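Local structure of terminase, large subunit (Enterobacteria phage P22, 4DKW) at residues N79-V83 with R187-R193. The protein drives viral DNA into empty capsids as an ATP-powered motor and, through the nuclease domain seen here, cuts the genome to start and end packaging. Coordinates in Å, arbitrary orientation, origin at the centre of the assembly. Numbering follows the deposited sequence.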
ATOM      1  N   ASN A  79      -9.366  10.819   4.507  1.00 32.53           N
ATOM      2  CA  ASN A  79      -9.285  12.202   4.965  1.00 33.92           C
ATOM      3  C   ASN A  79      -8.292  12.410   6.113  1.00 36.61           C
ATOM      4  O   ASN A  79      -8.381  11.741   7.144  1.00 36.77           O
ATOM      5  CB  ASN A  79     -10.674  12.705   5.363  1.00 34.84           C
ATOM      6  CG  ASN A  79     -10.723  14.204   5.540  1.00 40.43           C
ATOM      7  OD1 ASN A  79     -10.018  14.949   4.862  1.00 45.86           O
ATOM      8  ND2 ASN A  79     -11.562  14.655   6.457  1.00 43.23           N
ATOM      9  N   LYS A  80      -7.351  13.332   5.905  1.00 38.22           N
ATOM     10  CA  LYS A  80      -6.340  13.730   6.895  1.00 37.89           C
ATOM     11  C   LYS A  80      -5.243  12.695   7.175  1.00 33.32           C
ATOM     12  O   LYS A  80      -4.354  12.939   7.988  1.00 39.11           O
ATOM     13  CB  LYS A  80      -6.989  14.200   8.206  1.00 35.80           C
ATOM     14  CG  LYS A  80      -7.526  15.611   8.164  1.00 47.50           C
ATOM     15  CD  LYS A  80      -9.008  15.645   8.496  1.00 62.86           C
ATOM     16  CE  LYS A  80      -9.303  14.984   9.836  1.00 74.33           C
ATOM     17  NZ  LYS A  80     -10.752  15.043  10.198  1.00 79.89           N
ATOM     18  N   ILE A  81      -5.290  11.553   6.497  1.00 30.02           N
ATOM     19  CA  ILE A  81      -4.288  10.502   6.702  1.00 27.41           C
ATOM     20  C   ILE A  81      -3.087  10.717   5.779  1.00 24.85           C
ATOM     21  O   ILE A  81      -3.270  10.889   4.573  1.00 33.58           O
ATOM     22  CB  ILE A  81      -4.886   9.114   6.412  1.00 26.16           C
ATOM     23  CG1 ILE A  81      -6.204   8.925   7.172  1.00 27.15           C
ATOM     24  CG2 ILE A  81      -3.887   8.033   6.726  1.00 19.72           C
ATOM     25  CD1 ILE A  81      -6.113   9.192   8.670  1.00 32.04           C
ATOM     26  N   PRO A  82      -1.859  10.719   6.333  1.00 31.11           N
ATOM     27  CA  PRO A  82      -0.665  10.909   5.493  1.00 31.43           C
ATOM     28  C   PRO A  82      -0.590   9.834   4.411  1.00 32.65           C
ATOM     29  O   PRO A  82      -0.928   8.677   4.680  1.00 29.51           O
ATOM     30  CB  PRO A  82       0.500  10.741   6.475  1.00 28.71           C
ATOM     31  CG  PRO A  82      -0.100  10.897   7.835  1.00 33.48           C
ATOM     32  CD  PRO A  82      -1.510  10.434   7.735  1.00 29.35           C
ATOM     33  N   VAL A  83      -0.166  10.206   3.209  1.00 29.89           N
ATOM     34  CA  VAL A  83      -0.137   9.270   2.088  1.00 28.01           C
ATOM     35  C   VAL A  83       1.273   9.039   1.559  1.00 31.44           C
ATOM     36  O   VAL A  83       1.967   9.988   1.184  1.00 34.07           O
ATOM     37  CB  VAL A  83      -1.017   9.766   0.923  1.00 24.10           C
ATOM     38  CG1 VAL A  83      -0.960   8.793  -0.253  1.00 21.25           C
ATOM     39  CG2 VAL A  83      -2.444   9.959   1.394  1.00 27.15           C
ATOM     40  N   ARG A 187       0.192   8.134  11.671  1.00 27.87           N
ATOM     41  CA  ARG A 187      -0.259   8.962  12.781  1.00 27.83           C
ATOM     42  C   ARG A 187      -1.205   8.191  13.711  1.00 28.22           C
ATOM     43  O   ARG A 187      -2.008   7.374  13.260  1.00 27.72           O
ATOM     44  CB  ARG A 187      -0.928  10.232  12.251  1.00 35.26           C
ATOM     45  CG  ARG A 187      -2.250   9.985  11.529  1.00 52.14           C
ATOM     46  CD  ARG A 187      -2.832  11.266  10.931  1.00 71.97           C
ATOM     47  NE  ARG A 187      -2.902  12.369  11.888  1.00 83.53           N
ATOM     48  CZ  ARG A 187      -3.602  13.484  11.693  1.00 87.50           C
ATOM     49  NH1 ARG A 187      -4.312  13.646  10.585  1.00 87.69           N
ATOM     50  NH2 ARG A 187      -3.604  14.434  12.618  1.00 89.58           N
ATOM     51  N   MET A 188      -1.099   8.438  15.015  1.00 29.23           N
ATOM     52  CA  MET A 188      -1.951   7.749  15.980  1.00 27.64           C
ATOM     53  C   MET A 188      -3.414   8.111  15.767  1.00 30.84           C
ATOM     54  O   MET A 188      -3.750   9.280  15.611  1.00 30.83           O
ATOM     55  CB  MET A 188      -1.537   8.082  17.408  1.00 27.58           C
ATOM     56  CG  MET A 188      -2.250   7.235  18.432  1.00 27.45           C
ATOM     57  SD  MET A 188      -1.707   7.600  20.095  1.00 31.58           S
ATOM     58  CE  MET A 188      -0.706   6.168  20.457  1.00 27.68           C
ATOM     59  N   MET A 189      -4.277   7.098  15.752  1.00 30.30           N
ATOM     60  CA  MET A 189      -5.700   7.275  15.481  1.00 31.12           C
ATOM     61  C   MET A 189      -6.348   8.385  16.316  1.00 37.87           C
ATOM     62  O   MET A 189      -7.090   9.199  15.785  1.00 44.48           O
ATOM     63  CB  MET A 189      -6.445   5.954  15.683  1.00 30.99           C
ATOM     64  CG  MET A 189      -7.944   6.026  15.437  1.00 35.63           C
ATOM     65  SD  MET A 189      -8.418   6.373  13.743  1.00 54.06           S
ATOM     66  CE  MET A 189     -10.195   6.217  13.866  1.00142.04           C
ATOM     67  N   ARG A 190      -6.060   8.431  17.612  1.00 33.97           N
ATOM     68  CA  ARG A 190      -6.666   9.457  18.459  1.00 40.64           C
ATOM     69  C   ARG A 190      -6.173  10.880  18.217  1.00 42.63           C
ATOM     70  O   ARG A 190      -6.844  11.854  18.564  1.00 51.30           O
ATOM     71  CB  ARG A 190      -6.568   9.101  19.941  1.00 48.16           C
ATOM     72  CG  ARG A 190      -5.160   8.844  20.431  1.00 51.43           C
ATOM     73  CD  ARG A 190      -5.055   9.150  21.916  1.00 55.54           C
ATOM     74  NE  ARG A 190      -4.325  10.401  22.116  1.00 58.97           N
ATOM     75  CZ  ARG A 190      -4.204  11.039  23.278  1.00 53.27           C
ATOM     76  NH1 ARG A 190      -4.780  10.562  24.377  1.00 50.08           N
ATOM     77  NH2 ARG A 190      -3.513  12.170  23.332  1.00 47.65           N
ATOM     78  N   ASP A 191      -4.993  11.013  17.633  1.00 44.62           N
ATOM     79  CA  ASP A 191      -4.448  12.341  17.307  1.00 49.09           C
ATOM     80  C   ASP A 191      -4.939  12.820  15.936  1.00 63.36           C
ATOM     81  O   ASP A 191      -4.858  14.008  15.641  1.00 68.64           O
ATOM     82  CB  ASP A 191      -2.918  12.296  17.297  1.00 49.11           C
ATOM     83  CG  ASP A 191      -2.329  12.074  18.676  1.00 53.06           C
ATOM     84  OD1 ASP A 191      -3.050  12.317  19.683  1.00 51.14           O
ATOM     85  OD2 ASP A 191      -1.150  11.658  18.754  1.00 52.65           O
ATOM     86  N   ILE A 192      -5.456  11.902  15.112  1.00 73.21           N
ATOM     87  CA  ILE A 192      -5.958  12.260  13.791  1.00 79.94           C
ATOM     88  C   ILE A 192      -7.028  13.313  13.954  1.00 94.57           C
ATOM     89  O   ILE A 192      -6.773  14.493  13.768  1.00100.93           O
ATOM     90  CB  ILE A 192      -6.580  11.062  13.041  1.00 73.77           C
ATOM     91  CG1 ILE A 192      -5.562   9.943  12.867  1.00 69.73           C
ATOM     92  CG2 ILE A 192      -7.083  11.511  11.683  1.00 75.12           C
ATOM     93  CD1 ILE A 192      -6.129   8.710  12.199  1.00 69.46           C
ATOM     94  N   ARG A 193      -8.220  12.862  14.327  1.00 99.47           N
ATOM     95  CA  ARG A 193      -9.310  13.721  14.759  1.00110.75           C
ATOM     96  C   ARG A 193     -10.296  12.736  15.354  1.00124.19           C
ATOM     97  O   ARG A 193     -10.959  12.001  14.628  1.00128.55           O
ATOM     98  CB  ARG A 193      -9.916  14.496  13.578  1.00106.82           C
ATOM     99  CG  ARG A 193     -10.100  16.003  13.822  1.00102.81           C
ATOM    100  CD  ARG A 193      -8.773  16.785  13.764  1.00100.13           C
ATOM    101  NE  ARG A 193      -8.080  16.638  12.479  1.00 93.76           N
ATOM    102  CZ  ARG A 193      -6.803  16.956  12.267  1.00 77.60           C
ATOM    103  NH1 ARG A 193      -6.061  17.432  13.253  1.00 78.53           N
ATOM    104  NH2 ARG A 193      -6.258  16.779  11.072  1.00 65.77           N
TER
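One hydrogen bond joins the two segments: the long side chain of Arg187 reaches across so that NH1 donates to the backbone O of Lys80, 2.7 Å away. Lys80 adopts left-handed backbone angles just after helix 67-78, its carbonyl meeting the guanidinium at its edge. Ile81 CD1 touches Ile192 CD1 at 3.6 Å, two branched side chains filling a buried spot, while the rigid, apolar Pro82 ring offers a surface for the Arg187 methylenes, CD to CD 3.6 Å. In this RNase H-like nuclease domain, strands 82-84 (parallel) and 187-188 (antiparallel) meet the same edge of strand 27-33 at neighbouring positions, Pro82 bonding to Asp30 and Arg187 to Val28. No backbone-to-backbone hydrogen bond joins the segments; the contact runs through the Arg187 side chain and apolar groups, Ile81 also packing on Val28. Nearer the solvent, Lys80 CE approaches Arg193 NE at 3.3 Å. The like-charged Lys80 NZ and Arg193 NE stand 3.9 Å apart, probably tolerated because solvent can screen them; Arg193 is poorly ordered, so both distances are approximate.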